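Local coordinates for SufC protein (Thermus thermophilus, PDB 2D2E) that binds and hydrolyses ATP as a cytoplasmic ABC-type ATPase of the Suf system, probably powering iron-sulfur cluster assembly, at residues W10-G15 and T56-E61; D212-M217 and E229-L234. One frame throughout, in Å; residues are numbered along the deposited sequence.

Interaction 1. Residues W10-G15 and T56-E61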
# COMPACT_ATOMS: atom_id res chain seq x y z
N TRP A 10 15.55 3.04 11.81
CA TRP A 10 16.55 1.98 11.84
C TRP A 10 15.85 0.75 12.35
O TRP A 10 15.14 0.81 13.36
CB TRP A 10 17.72 2.35 12.77
CG TRP A 10 18.49 3.52 12.29
CD1 TRP A 10 18.13 4.83 12.37
CD2 TRP A 10 19.75 3.49 11.61
NE1 TRP A 10 19.07 5.62 11.77
CE2 TRP A 10 20.08 4.82 11.29
CE3 TRP A 10 20.63 2.46 11.23
CZ2 TRP A 10 21.25 5.16 10.62
CZ3 TRP A 10 21.80 2.80 10.56
CH2 TRP A 10 22.10 4.14 10.25
N ALA A 11 16.01 -0.38 11.66
CA ALA A 11 15.33 -1.59 12.08
C ALA A 11 16.16 -2.82 11.74
O ALA A 11 17.01 -2.79 10.85
CB ALA A 11 13.97 -1.68 11.40
N SER A 12 15.92 -3.89 12.48
CA SER A 12 16.63 -5.14 12.26
C SER A 12 15.69 -6.34 12.36
O SER A 12 14.56 -6.20 12.82
CB SER A 12 17.79 -5.26 13.26
OG SER A 12 17.44 -4.74 14.53
N ILE A 13 16.13 -7.50 11.88
CA ILE A 13 15.35 -8.74 11.96
C ILE A 13 16.37 -9.85 12.19
O ILE A 13 17.55 -9.63 11.91
CB ILE A 13 14.50 -8.99 10.70
CG1 ILE A 13 13.61 -10.21 10.93
CG2 ILE A 13 15.41 -9.15 9.50
CD1 ILE A 13 12.57 -10.44 9.84
N ASP A 14 15.93 -11.01 12.68
CA ASP A 14 16.81 -12.13 13.05
C ASP A 14 18.20 -11.62 13.40
O ASP A 14 19.19 -12.10 12.85
CB ASP A 14 16.98 -13.24 11.96
CG ASP A 14 16.08 -13.08 10.74
OD1 ASP A 14 14.94 -13.59 10.75
OD2 ASP A 14 16.52 -12.44 9.76
N GLY A 15 18.25 -10.61 14.26
CA GLY A 15 19.51 -10.02 14.67
C GLY A 15 20.43 -9.44 13.61
O GLY A 15 21.62 -9.69 13.65
N THR A 56 12.45 -5.43 14.71
CA THR A 56 12.80 -4.64 15.88
C THR A 56 13.20 -3.24 15.41
O THR A 56 14.13 -3.10 14.62
CB THR A 56 14.01 -5.27 16.63
OG1 THR A 56 13.69 -6.61 17.01
CG2 THR A 56 14.34 -4.45 17.86
N VAL A 57 12.50 -2.21 15.88
CA VAL A 57 12.86 -0.86 15.48
C VAL A 57 13.88 -0.32 16.50
O VAL A 57 13.62 -0.29 17.70
CB VAL A 57 11.61 0.06 15.39
CG1 VAL A 57 12.03 1.51 15.18
CG2 VAL A 57 10.69 -0.43 14.25
N GLU A 58 15.04 0.07 16.00
CA GLU A 58 16.14 0.56 16.83
C GLU A 58 16.10 2.06 17.06
O GLU A 58 16.50 2.55 18.12
CB GLU A 58 17.46 0.21 16.15
CG GLU A 58 17.55 -1.24 15.74
CD GLU A 58 18.38 -2.05 16.70
OE1 GLU A 58 18.34 -1.75 17.92
OE2 GLU A 58 19.07 -2.98 16.25
N ARG A 59 15.64 2.80 16.06
CA ARG A 59 15.60 4.24 16.16
C ARG A 59 14.59 4.73 15.12
O ARG A 59 14.25 3.99 14.19
CB ARG A 59 16.99 4.80 15.86
CG ARG A 59 17.04 6.30 15.79
CD ARG A 59 18.37 6.81 15.24
NE ARG A 59 19.45 6.73 16.22
CZ ARG A 59 20.32 7.71 16.44
NH1 ARG A 59 20.24 8.84 15.75
NH2 ARG A 59 21.28 7.55 17.35
N GLY A 60 14.10 5.96 15.31
CA GLY A 60 13.16 6.52 14.34
C GLY A 60 11.69 6.57 14.73
O GLY A 60 11.28 6.11 15.79
N GLU A 61 10.90 7.16 13.84
CA GLU A 61 9.46 7.29 14.04
C GLU A 61 8.73 7.16 12.72
O GLU A 61 9.34 7.29 11.65
CB GLU A 61 9.12 8.67 14.59
CG GLU A 61 9.61 8.98 15.97
CD GLU A 61 9.14 10.36 16.39
OE1 GLU A 61 9.53 11.33 15.72
OE2 GLU A 61 8.38 10.46 17.37

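Interaction 2. Residues D212-M217 and E229-L234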
# COMPACT_ATOMS: atom_id res chain seq x y z
N ASP A 212 4.00 11.24 -8.20
CA ASP A 212 4.40 12.63 -8.02
C ASP A 212 5.88 12.67 -7.64
O ASP A 212 6.58 13.65 -7.91
CB ASP A 212 3.57 13.26 -6.91
CG ASP A 212 2.12 13.33 -7.26
OD1 ASP A 212 1.78 14.01 -8.27
OD2 ASP A 212 1.32 12.68 -6.57
N LYS A 213 6.36 11.59 -7.02
CA LYS A 213 7.76 11.50 -6.58
C LYS A 213 8.16 10.03 -6.53
O LYS A 213 7.32 9.17 -6.24
CB LYS A 213 7.93 12.14 -5.19
CG LYS A 213 9.39 12.22 -4.69
CD LYS A 213 9.46 13.10 -3.44
CE LYS A 213 10.86 13.24 -2.87
NZ LYS A 213 10.83 14.19 -1.70
N VAL A 214 9.41 9.77 -6.86
CA VAL A 214 10.00 8.44 -6.82
C VAL A 214 11.16 8.43 -5.83
O VAL A 214 12.03 9.30 -5.90
CB VAL A 214 10.55 8.04 -8.21
CG1 VAL A 214 11.29 6.70 -8.10
CG2 VAL A 214 9.40 7.96 -9.20
N HIS A 215 11.15 7.47 -4.90
CA HIS A 215 12.23 7.30 -3.90
C HIS A 215 12.90 5.98 -4.26
O HIS A 215 12.21 5.03 -4.59
CB HIS A 215 11.65 7.16 -2.50
CG HIS A 215 10.71 8.25 -2.11
ND1 HIS A 215 11.09 9.32 -1.32
CD2 HIS A 215 9.40 8.44 -2.40
CE1 HIS A 215 10.05 10.13 -1.14
NE2 HIS A 215 9.02 9.62 -1.79
N VAL A 216 14.23 5.93 -4.21
CA VAL A 216 14.92 4.67 -4.52
C VAL A 216 15.73 4.23 -3.30
O VAL A 216 16.54 5.01 -2.77
CB VAL A 216 15.87 4.79 -5.72
CG1 VAL A 216 16.39 3.38 -6.08
CG2 VAL A 216 15.16 5.39 -6.90
N MET A 217 15.50 2.99 -2.87
CA MET A 217 16.19 2.46 -1.70
C MET A 217 17.26 1.43 -1.99
O MET A 217 17.00 0.43 -2.67
CB MET A 217 15.15 1.86 -0.71
CG MET A 217 15.74 1.39 0.62
SD MET A 217 14.49 0.97 1.90
CE MET A 217 13.37 2.23 1.70
N GLU A 229 10.61 10.52 -14.22
CA GLU A 229 11.75 10.31 -15.11
C GLU A 229 12.82 9.45 -14.46
O GLU A 229 13.55 8.73 -15.15
CB GLU A 229 12.37 11.65 -15.54
CG GLU A 229 12.99 12.43 -14.38
CD GLU A 229 12.03 13.43 -13.75
OE1 GLU A 229 10.80 13.27 -13.87
OE2 GLU A 229 12.52 14.38 -13.11
N LEU A 230 12.93 9.53 -13.13
CA LEU A 230 13.93 8.72 -12.43
C LEU A 230 13.58 7.25 -12.54
O LEU A 230 14.45 6.41 -12.75
CB LEU A 230 14.01 9.12 -10.95
CG LEU A 230 14.94 8.27 -10.06
CD1 LEU A 230 16.37 8.22 -10.65
CD2 LEU A 230 14.94 8.86 -8.64
N ALA A 231 12.29 6.91 -12.42
CA ALA A 231 11.90 5.51 -12.55
C ALA A 231 12.15 5.04 -13.98
O ALA A 231 12.55 3.91 -14.22
CB ALA A 231 10.41 5.33 -12.20
N LEU A 232 11.90 5.92 -14.94
CA LEU A 232 12.11 5.58 -16.34
C LEU A 232 13.57 5.27 -16.64
O LEU A 232 13.89 4.27 -17.30
CB LEU A 232 11.63 6.73 -17.24
CG LEU A 232 10.11 6.95 -17.17
CD1 LEU A 232 9.72 8.34 -17.67
CD2 LEU A 232 9.43 5.87 -17.99
N GLU A 233 14.46 6.13 -16.15
CA GLU A 233 15.88 5.91 -16.41
C GLU A 233 16.36 4.65 -15.71
O GLU A 233 17.17 3.91 -16.25
CB GLU A 233 16.70 7.13 -15.98
CG GLU A 233 18.13 7.05 -16.53
CD GLU A 233 18.85 8.38 -16.56
OE1 GLU A 233 19.92 8.44 -17.22
OE2 GLU A 233 18.37 9.36 -15.94
N LEU A 234 15.84 4.37 -14.51
CA LEU A 234 16.20 3.15 -13.80
C LEU A 234 15.76 1.93 -14.59
O LEU A 234 16.48 0.93 -14.65
CB LEU A 234 15.51 3.09 -12.43
CG LEU A 234 16.30 3.50 -11.19
CD1 LEU A 234 15.36 3.45 -9.99
CD2 LEU A 234 17.47 2.54 -10.98

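Interaction 1. Residues W10-G15 and T56-E61
The indole of Trp10 and the side chain of Arg59 lie side by side and point the same way, with ring and guanidinium planes 69° apart. Arg59 meets the ring obliquely through its methylenes: CD comes to 3.5 Å from Trp10 CD1, and CB also touches CD1. CG of Trp10 lies anti to its carbonyl carbon (chi1 -65°); the five-membered ring, through CD1, is the part beside the arginine chain, while NE1 is hydrogen-bonded to Asp8. Beneath them the antiparallel pairing is interrupted by a classic beta bulge, in which Glu58 and Arg59 both face Trp10. Trp10 O accepts from Glu58 N at 2.7 Å, and a weak bond from Arg59 N reaches the same oxygen; Trp10 N in turn donates to Arg59 O (2.9 Å). Beyond the bulge regular pairing links Ser12 and Thr56 in both directions. Ser12 OG, held between its backbone N and carbonyl carbon (chi1 37°), donates to Glu58 OE2 at 3.0 Å, from above the carboxylate plane. An alanine at Ser12 would probably leave this carboxylate without its hydroxyl mate and freer to turn. Ala11 CB points to the other sheet face, the one shared with Val57, and lies about 6 Å from the side chain of Thr44, an ADP-binding residue. The chain turns a corner at Arg59, and after the corner strand 60-64 pairs antiparallel with strand 3-13 in its turn; strand 16-27 flanks strand 3-13, with Leu19 touching Ala11 and Lys20 touching Trp10.

Interaction 2. Residues D212-M217 and E229-L234
Val216 meets Leu234 tip to tip, CG2 of the valine lying 3.7 Å from CD1 of the leucine, with the CG1 branch also against that methyl. The same CG2 touches Leu230 CD2 at 3.9 Å, so one valine branch packs against leucines one helical turn apart. Leu230 CG is anti to its backbone N (chi1 175°), and its CD2 methyl reaches the strand between the two valines, where it also lies 4.0 Å from Val214 O. On the other flank Val214 turns its CG2 to Ala231 CB, 4.1 Å away. The side chains that meet are all apolar, and no hydrogen bond crosses between the segments. This is helix-on-sheet packing in the nucleotide-binding domain of an ABC ATPase: helix 228-237 lies against strand 213-218 of the mixed sheet, and the axes of strand 213-217 and helix 229-234 approach to 8.3 Å and are inclined at 47°. Alternation along the strand sends Val214 and Val216 to the helix and His215 away from it, where its NE2 is hydrogen-bonded to His32. Backbone bonds fix the strand between its neighbours, pairing His215 with Ala33 and Met35 of strand 31-35 and Val214 with Gly226 of strand 221-226. From helix 239-244, Leu242 packs on both Val216 and Leu234. Val216 also touches residues that fit a Walker A P-loop, its side chain about 8 Å from that of Lys42, an ADP-binding residue.

From the N terminus, strand 3-13 leads into interaction 1, which closes when the chain returns at residues 56-61. The 40 residues between hold strands 16-27 and 31-35 and helix 42-50, so the ADP-binding residues Gly39, Gly41, Lys42, Ser43 and Thr44 fall within this loop. Interaction 2 opens much later and spans only 11 residues, turning back through strand 221-226 before helix 228-237 packs on strand 213-218. The two contacts follow in series, neither nesting nor crossing, with centres 26 Å apart. Interaction 1 joins strands within the antiparallel sheet, whereas interaction 2 ties a late helix to the mixed sheet, whose strand 31-35 precedes the nucleotide-binding loop.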